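Local coordinates for ferritin (Pseudo-nitzschia multiseries, PDB 4IWK), which binds and oxidises ferrous iron at ferroxidase centres and probably stores it as ferric mineral within a hollow shell of 24 subunits, at the interface of chains A and B and the interface of chains A and C. Sequence-based numbering; all coordinates share one arbitrary frame. Chains: chain A/B/C, Ferritin.

Contact 1: the interface of chains A and B. Residues chain A 115-116; chain B 103, 106-107, 125.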
ATOM      1  N   PHE A 115       9.023 -41.464 -35.294  1.00 19.83           N
ATOM      2  CA  PHE A 115       8.920 -39.998 -35.287  1.00 17.98           C
ATOM      3  C   PHE A 115       8.883 -39.454 -33.865  1.00 17.26           C
ATOM      4  O   PHE A 115       9.391 -38.369 -33.594  1.00 20.64           O
ATOM      5  CB  PHE A 115       7.693 -39.545 -36.105  1.00 19.95           C
ATOM      6  CG  PHE A 115       7.850 -39.875 -37.566  1.00 22.24           C
ATOM      7  CD1 PHE A 115       8.692 -39.157 -38.400  1.00 25.47           C
ATOM      8  CD2 PHE A 115       7.128 -40.945 -38.128  1.00 22.98           C
ATOM      9  CE1 PHE A 115       8.863 -39.548 -39.752  1.00 27.20           C
ATOM     10  CE2 PHE A 115       7.265 -41.308 -39.479  1.00 23.54           C
ATOM     11  CZ  PHE A 115       8.148 -40.609 -40.285  1.00 26.83           C
ATOM     12  N   ALA A 116       8.202 -40.201 -32.965  1.00 19.77           N
ATOM     13  CA  ALA A 116       8.130 -39.676 -31.592  1.00 18.54           C
ATOM     14  C   ALA A 116       9.495 -39.692 -30.928  1.00 19.94           C
ATOM     15  O   ALA A 116       9.795 -38.729 -30.228  1.00 18.87           O
ATOM     16  CB  ALA A 116       7.127 -40.534 -30.744  1.00 20.53           C
TER
ATOM     17  N   LEU B 103       1.075 -40.839 -37.556  1.00 22.39           N
ATOM     18  CA  LEU B 103       2.293 -41.542 -38.102  1.00 26.49           C
ATOM     19  C   LEU B 103       2.144 -41.741 -39.586  1.00 25.34           C
ATOM     20  O   LEU B 103       3.141 -41.530 -40.329  1.00 29.96           O
ATOM     21  CB  LEU B 103       2.562 -42.845 -37.282  1.00 27.18           C
ATOM     22  CG  LEU B 103       3.120 -42.647 -35.873  1.00 29.64           C
ATOM     23  CD1 LEU B 103       3.098 -43.948 -35.075  1.00 32.14           C
ATOM     24  CD2 LEU B 103       4.500 -41.962 -35.697  1.00 31.96           C
ATOM     25  N   ALA B 106       2.898 -38.387 -41.042  1.00 20.54           N
ATOM     26  CA  ALA B 106       4.363 -38.122 -40.932  1.00 20.56           C
ATOM     27  C   ALA B 106       5.182 -38.908 -41.966  1.00 21.99           C
ATOM     28  O   ALA B 106       6.120 -38.326 -42.493  1.00 23.77           O
ATOM     29  CB  ALA B 106       4.925 -38.435 -39.530  1.00 22.68           C
ATOM     30  N   GLU B 107       4.813 -40.209 -42.204  1.00 21.69           N
ATOM     31  CA  GLU B 107       5.517 -40.984 -43.242  1.00 20.84           C
ATOM     32  C   GLU B 107       5.321 -40.323 -44.629  1.00 22.41           C
ATOM     33  O   GLU B 107       6.303 -40.274 -45.396  1.00 25.27           O
ATOM     34  CB  GLU B 107       4.887 -42.365 -43.337  1.00 25.96           C
ATOM     35  CG  GLU B 107       4.984 -43.244 -42.132  1.00 33.89           C
ATOM     36  CD  GLU B 107       6.313 -43.933 -42.054  1.00 35.96           C
ATOM     37  OE1 GLU B 107       7.271 -43.501 -42.796  1.00 36.96           O
ATOM     38  OE2 GLU B 107       6.341 -44.907 -41.235  1.00 39.73           O
ATOM     39  N   HIS B 125       3.174 -35.816 -32.048  1.00 16.51           N
ATOM     40  CA  HIS B 125       3.699 -37.136 -31.784  1.00 18.09           C
ATOM     41  C   HIS B 125       3.955 -37.254 -30.254  1.00 18.26           C
ATOM     42  O   HIS B 125       3.635 -38.319 -29.703  1.00 18.99           O
ATOM     43  CB  HIS B 125       5.057 -37.364 -32.466  1.00 19.25           C
ATOM     44  CG  HIS B 125       4.986 -37.328 -33.989  1.00 18.86           C
ATOM     45  ND1 HIS B 125       4.023 -38.038 -34.716  1.00 21.01           N
ATOM     46  CD2 HIS B 125       5.799 -36.717 -34.921  1.00 18.12           C
ATOM     47  CE1 HIS B 125       4.230 -37.828 -36.018  1.00 22.23           C
ATOM     48  NE2 HIS B 125       5.297 -37.030 -36.161  1.00 19.60           N
TER
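A:Phe115 reaches across to B:Ala106, B:Leu103 and B:His125, and its side chain can be followed outward from the backbone. Its CB comes down on one face of the imidazole of B:His125, offset toward the rim and 3.5 Å from NE2, while the backbone of A:Ala116 packs beside the CB of that histidine. CG lies 3.8 Å from B:Ala106 CB, and from here the phenyl ring takes over: the alanine methyl sits squarely over the middle of one face, 3.6 Å from the ring centroid. Along one flank, CD2 also meets B:Leu103 CD2, at 3.7 Å, the two side chains running past each other in opposite directions. A:Phe115 CE2 is 3.8 Å from B:Glu107 CD, the carboxylate carbon, which stands at the ring's edge with the carboxylate plane turned 90° to the phenyl. At the tip, A:Phe115 CZ lies 3.8 Å from B:Ala106 O, the backbone carbonyl. With CG placed anti to its own carbonyl carbon (chi1 -66°), the phenyl points back past the N-terminal end of its helix and into this groove. A:Phe115 opens helix 115-145 of chain A; its socket is the groove between helices 84-111 and 115-145 of chain B.

Contact 2: the interface of chains A and B. Residues chain A 113, 115; chain B 107, 110.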
ATOM      1  N   HIS A 113      11.690 -45.267 -38.572  1.00 21.89           N
ATOM      2  CA  HIS A 113      10.678 -44.195 -38.702  1.00 23.69           C
ATOM      3  C   HIS A 113       9.929 -43.903 -37.413  1.00 22.89           C
ATOM      4  O   HIS A 113       8.713 -43.748 -37.359  1.00 22.56           O
ATOM      5  CB  HIS A 113       9.599 -44.643 -39.792  1.00 26.66           C
ATOM      6  CG  HIS A 113      10.170 -44.799 -41.170  1.00 39.29           C
ATOM      7  ND1 HIS A 113      11.473 -45.187 -41.430  1.00 45.58           N
ATOM      8  CD2 HIS A 113       9.598 -44.601 -42.377  1.00 35.18           C
ATOM      9  CE1 HIS A 113      11.675 -45.227 -42.737  1.00 42.38           C
ATOM     10  NE2 HIS A 113      10.560 -44.852 -43.331  1.00 47.64           N
ATOM     11  N   PHE A 115       9.023 -41.464 -35.294  1.00 19.83           N
ATOM     12  CA  PHE A 115       8.920 -39.998 -35.287  1.00 17.98           C
ATOM     13  C   PHE A 115       8.883 -39.454 -33.865  1.00 17.26           C
ATOM     14  O   PHE A 115       9.391 -38.369 -33.594  1.00 20.64           O
ATOM     15  CB  PHE A 115       7.693 -39.545 -36.105  1.00 19.95           C
ATOM     16  CG  PHE A 115       7.850 -39.875 -37.566  1.00 22.24           C
ATOM     17  CD1 PHE A 115       8.692 -39.157 -38.400  1.00 25.47           C
ATOM     18  CD2 PHE A 115       7.128 -40.945 -38.128  1.00 22.98           C
ATOM     19  CE1 PHE A 115       8.863 -39.548 -39.752  1.00 27.20           C
ATOM     20  CE2 PHE A 115       7.265 -41.308 -39.479  1.00 23.54           C
ATOM     21  CZ  PHE A 115       8.148 -40.609 -40.285  1.00 26.83           C
TER
ATOM     22  N   GLU B 107       4.813 -40.209 -42.204  1.00 21.69           N
ATOM     23  CA  GLU B 107       5.517 -40.984 -43.242  1.00 20.84           C
ATOM     24  C   GLU B 107       5.321 -40.323 -44.629  1.00 22.41           C
ATOM     25  O   GLU B 107       6.303 -40.274 -45.396  1.00 25.27           O
ATOM     26  CB  GLU B 107       4.887 -42.365 -43.337  1.00 25.96           C
ATOM     27  CG  GLU B 107       4.984 -43.244 -42.132  1.00 33.89           C
ATOM     28  CD  GLU B 107       6.313 -43.933 -42.054  1.00 35.96           C
ATOM     29  OE1 GLU B 107       7.271 -43.501 -42.796  1.00 36.96           O
ATOM     30  OE2 GLU B 107       6.341 -44.907 -41.235  1.00 39.73           O
ATOM     31  N   SER B 110       7.529 -37.352 -44.745  1.00 22.12           N
ATOM     32  CA  SER B 110       8.963 -37.696 -44.798  1.00 24.40           C
ATOM     33  C   SER B 110       9.350 -38.104 -46.209  1.00 29.03           C
ATOM     34  O   SER B 110      10.372 -37.655 -46.709  1.00 26.73           O
ATOM     35  CB  SER B 110       9.200 -38.831 -43.791  1.00 24.14           C
ATOM     36  OG  SER B 110      10.558 -39.302 -43.876  1.00 28.21           O
TER
HETATM   37  O   HOH W   1       6.201 -44.656 -37.969  1.00 35.50           O
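This is the heterologous contact repeated round the three-fold axes of the ferritin shell, where four-helix-bundle subunits meet through unlike surfaces and close in threes. The turn before helix 115-145 of chain A delivers A:His113 to the carboxylate of B:Glu107, near the end of helix 84-111. The two side chains cross at about a right angle, with the carboxylate carbon of B:Glu107 at the edge of the imidazole and in its plane; the carboxylate itself is turned 46° from the ring. A bend at chi2 (-82°) swings the acid's end over to the histidine, where its OE2 lies 3.6 Å from A:His113 CB. The approach of OE1 to the ring carbon CD2 is too close to be trusted and is best treated as doubtful. A water adds a polar link: it lies 2.7 Å from the backbone O of A:His113 and, at a long 3.3 Å, from OE2 of B:Glu107. Replacing B:Glu107 with an alanine would probably leave that water without its carboxylate partner on chain B and open a gap along the edges of the histidine and phenylalanine rings. One turn further along the helix, B:Ser110 contributes its CB, 4.1 Å from the ring tip CZ of A:Phe115.

Contact 3: the interface of chains A and C. Residues chain A 21, 24, 72-73, 75; chain C 17, 69-72.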
ATOM      1  N   GLN A  21      28.544 -39.661 -13.127  1.00 16.04           N
ATOM      2  CA  GLN A  21      29.591 -40.149 -12.189  1.00 16.41           C
ATOM      3  C   GLN A  21      30.944 -39.608 -12.572  1.00 16.44           C
ATOM      4  O   GLN A  21      31.807 -39.328 -11.702  1.00 17.04           O
ATOM      5  CB  GLN A  21      29.638 -41.728 -12.187  1.00 16.72           C
ATOM      6  CG  GLN A  21      28.456 -42.323 -11.438  1.00 19.77           C
ATOM      7  CD  GLN A  21      28.633 -42.014  -9.910  1.00 23.65           C
ATOM      8  OE1 GLN A  21      28.070 -41.005  -9.472  1.00 29.83           O
ATOM      9  NE2 GLN A  21      29.414 -42.819  -9.176  1.00 22.99           N
ATOM     10  N   LEU A  24      31.120 -36.248 -11.247  1.00 16.26           N
ATOM     11  CA  LEU A  24      31.309 -36.210  -9.802  1.00 17.78           C
ATOM     12  C   LEU A  24      32.802 -36.523  -9.539  1.00 17.91           C
ATOM     13  O   LEU A  24      33.420 -35.886  -8.673  1.00 15.45           O
ATOM     14  CB  LEU A  24      30.437 -37.300  -9.147  1.00 15.95           C
ATOM     15  CG  LEU A  24      30.660 -37.457  -7.639  1.00 16.05           C
ATOM     16  CD1 LEU A  24      30.256 -36.107  -6.978  1.00 17.81           C
ATOM     17  CD2 LEU A  24      29.754 -38.551  -7.075  1.00 16.87           C
ATOM     18  N   VAL A  72      26.507 -48.581 -13.224  1.00 20.62           N
ATOM     19  CA  VAL A  72      27.190 -47.342 -13.606  1.00 21.66           C
ATOM     20  C   VAL A  72      28.666 -47.486 -13.316  1.00 19.94           C
ATOM     21  O   VAL A  72      29.094 -47.641 -12.149  1.00 18.59           O
ATOM     22  CB  VAL A  72      26.613 -46.100 -12.853  1.00 24.59           C
ATOM     23  CG1 VAL A  72      27.133 -44.832 -13.521  1.00 23.03           C
ATOM     24  CG2 VAL A  72      25.065 -46.058 -12.925  1.00 24.17           C
ATOM     25  N   PRO A  73      29.488 -47.579 -14.341  1.00 20.13           N
ATOM     26  CA  PRO A  73      30.894 -47.997 -14.105  1.00 20.22           C
ATOM     27  C   PRO A  73      31.668 -47.023 -13.290  1.00 20.86           C
ATOM     28  O   PRO A  73      31.376 -45.780 -13.264  1.00 21.13           O
ATOM     29  CB  PRO A  73      31.525 -48.037 -15.498  1.00 23.47           C
ATOM     30  CG  PRO A  73      30.469 -47.520 -16.418  1.00 26.54           C
ATOM     31  CD  PRO A  73      29.122 -47.526 -15.770  1.00 22.01           C
ATOM     32  N   PRO A  75      34.393 -44.493 -12.541  1.00 18.78           N
ATOM     33  CA  PRO A  75      35.204 -43.651 -13.425  1.00 17.92           C
ATOM     34  C   PRO A  75      36.685 -43.990 -13.328  1.00 19.40           C
ATOM     35  O   PRO A  75      37.166 -44.260 -12.205  1.00 23.44           O
ATOM     36  CB  PRO A  75      34.982 -42.220 -12.837  1.00 22.02           C
ATOM     37  CG  PRO A  75      33.695 -42.288 -12.105  1.00 24.43           C
ATOM     38  CD  PRO A  75      33.563 -43.703 -11.562  1.00 19.89           C
TER
ATOM     39  N   PHE C  17      24.711 -44.478  -3.105  1.00 14.03           N
ATOM     40  CA  PHE C  17      24.427 -44.428  -4.573  1.00 16.08           C
ATOM     41  C   PHE C  17      23.777 -45.714  -4.988  1.00 15.87           C
ATOM     42  O   PHE C  17      22.917 -45.681  -5.879  1.00 15.08           O
ATOM     43  CB  PHE C  17      25.730 -44.172  -5.362  1.00 15.07           C
ATOM     44  CG  PHE C  17      26.281 -42.789  -5.137  1.00 16.95           C
ATOM     45  CD1 PHE C  17      25.495 -41.685  -4.681  1.00 18.66           C
ATOM     46  CD2 PHE C  17      27.690 -42.563  -5.495  1.00 19.50           C
ATOM     47  CE1 PHE C  17      26.041 -40.410  -4.497  1.00 19.38           C
ATOM     48  CE2 PHE C  17      28.184 -41.268  -5.312  1.00 20.01           C
ATOM     49  CZ  PHE C  17      27.378 -40.201  -4.852  1.00 19.84           C
ATOM     50  N   LEU C  69      35.570 -43.560  -6.364  1.00 19.87           N
ATOM     51  CA  LEU C  69      34.169 -43.904  -6.676  1.00 17.49           C
ATOM     52  C   LEU C  69      34.149 -45.310  -7.301  1.00 20.57           C
ATOM     53  O   LEU C  69      34.958 -45.600  -8.268  1.00 23.51           O
ATOM     54  CB  LEU C  69      33.612 -42.938  -7.682  1.00 19.34           C
ATOM     55  CG  LEU C  69      33.396 -41.447  -7.167  1.00 19.29           C
ATOM     56  CD1 LEU C  69      32.753 -40.607  -8.310  1.00 22.19           C
ATOM     57  CD2 LEU C  69      32.395 -41.533  -6.008  1.00 20.75           C
ATOM     58  N   GLN C  70      33.325 -46.165  -6.773  1.00 20.16           N
ATOM     59  CA  GLN C  70      33.174 -47.580  -7.157  0.50 20.92           C
ATOM     60  C   GLN C  70      32.039 -47.654  -8.191  1.00 21.13           C
ATOM     61  O   GLN C  70      31.164 -46.724  -8.324  1.00 20.40           O
ATOM     62  CB  GLN C  70      32.814 -48.470  -5.895  0.50 20.23           C
ATOM     63  CG  GLN C  70      33.735 -48.277  -4.636  0.50 23.43           C
ATOM     64  CD  GLN C  70      33.534 -49.301  -3.498  0.50 25.38           C
ATOM     65  OE1 GLN C  70      32.769 -49.157  -2.467  0.50 21.28           O
ATOM     66  NE2 GLN C  70      34.293 -50.376  -3.658  0.50 26.80           N
ATOM     67  N   ALA C  71      31.959 -48.768  -8.930  1.00 20.80           N
ATOM     68  CA  ALA C  71      30.781 -48.979  -9.721  1.00 17.89           C
ATOM     69  C   ALA C  71      29.506 -48.946  -8.854  1.00 19.15           C
ATOM     70  O   ALA C  71      29.515 -49.388  -7.666  1.00 19.81           O
ATOM     71  CB  ALA C  71      30.855 -50.419 -10.381  1.00 19.67           C
ATOM     72  N   VAL C  72      28.418 -48.384  -9.404  1.00 18.89           N
ATOM     73  CA  VAL C  72      27.118 -48.423  -8.756  1.00 17.67           C
ATOM     74  C   VAL C  72      26.398 -49.629  -9.377  1.00 18.63           C
ATOM     75  O   VAL C  72      26.048 -49.580 -10.549  1.00 18.27           O
ATOM     76  CB  VAL C  72      26.339 -47.128  -8.961  1.00 18.54           C
ATOM     77  CG1 VAL C  72      25.072 -47.158  -8.062  1.00 18.81           C
ATOM     78  CG2 VAL C  72      27.301 -45.963  -8.468  1.00 21.25           C
TER
HETATM   79  O   HOH W   2      30.354 -45.143 -10.519  1.00 20.63           O
HETATM   80  O   HOH W   3      36.599 -43.765  -9.731  1.00 37.36           O
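A two-fold symmetric interface joins chains A and C, the pairing of antiparallel subunits typical of ferritin dimers within the 24-subunit shell. At its middle A:Val72 and C:Val72 face each other as a short antiparallel beta bridge. The backbone N of each gives a nearly straight hydrogen bond to the carbonyl O of the other, A:Val72 N to C:Val72 O and C:Val72 N to A:Val72 O, each 2.9 Å. Between the strands A:Val72 CB and C:Val72 CB pack 4.0 Å apart. Beside the bridge, a water takes a nearly straight bond from the amide NE2 of A:Gln21, at 2.8 Å, and also meets the carbonyl oxygens of A:Pro73, C:Gln70 and, as the longer link, A:Val72. The glutamine chain is bent at chi2 (-70°), which takes its amide to this water; the amide also stands nearly perpendicular to the ring of C:Phe17. A second water links the carbonyl oxygens of A:Pro75 and C:Leu69. The apolar share comes from A:Leu24, whose CD2 methyl meets the ring rim of C:Phe17 at CE2, 3.6 Å away, and touches C:Leu69 CD1 at 3.8 Å. C:Leu69 CB packs in turn on A:Pro75 CD, at 4.0 Å. The two-fold repeats each of these contacts with A and C exchanged. The valines, prolines and C:Leu69 belong to the long connection between helices 36-62 and 84-111, laid over helix 3-32 of the partner subunit.

Contacts 1 and 2 are neighbouring parts of the A–B interface, their C-alpha centres about 5 Å apart, and they share A:Phe115 and B:Glu107: the phenylalanine is seated in contact 1, while contact 2 continues past it to the preceding turn. Contact 3 lies about 37 Å from contact 1 and about 38 Å from contact 2, both between C-alpha centres, and uses other elements, helix 3-32 and the long connection before helix 84-111. Chain A thus meets two neighbours through separate surfaces, a two-fold partner along its length and another subunit near one end, which lets repeated copies close into the 24-subunit shell.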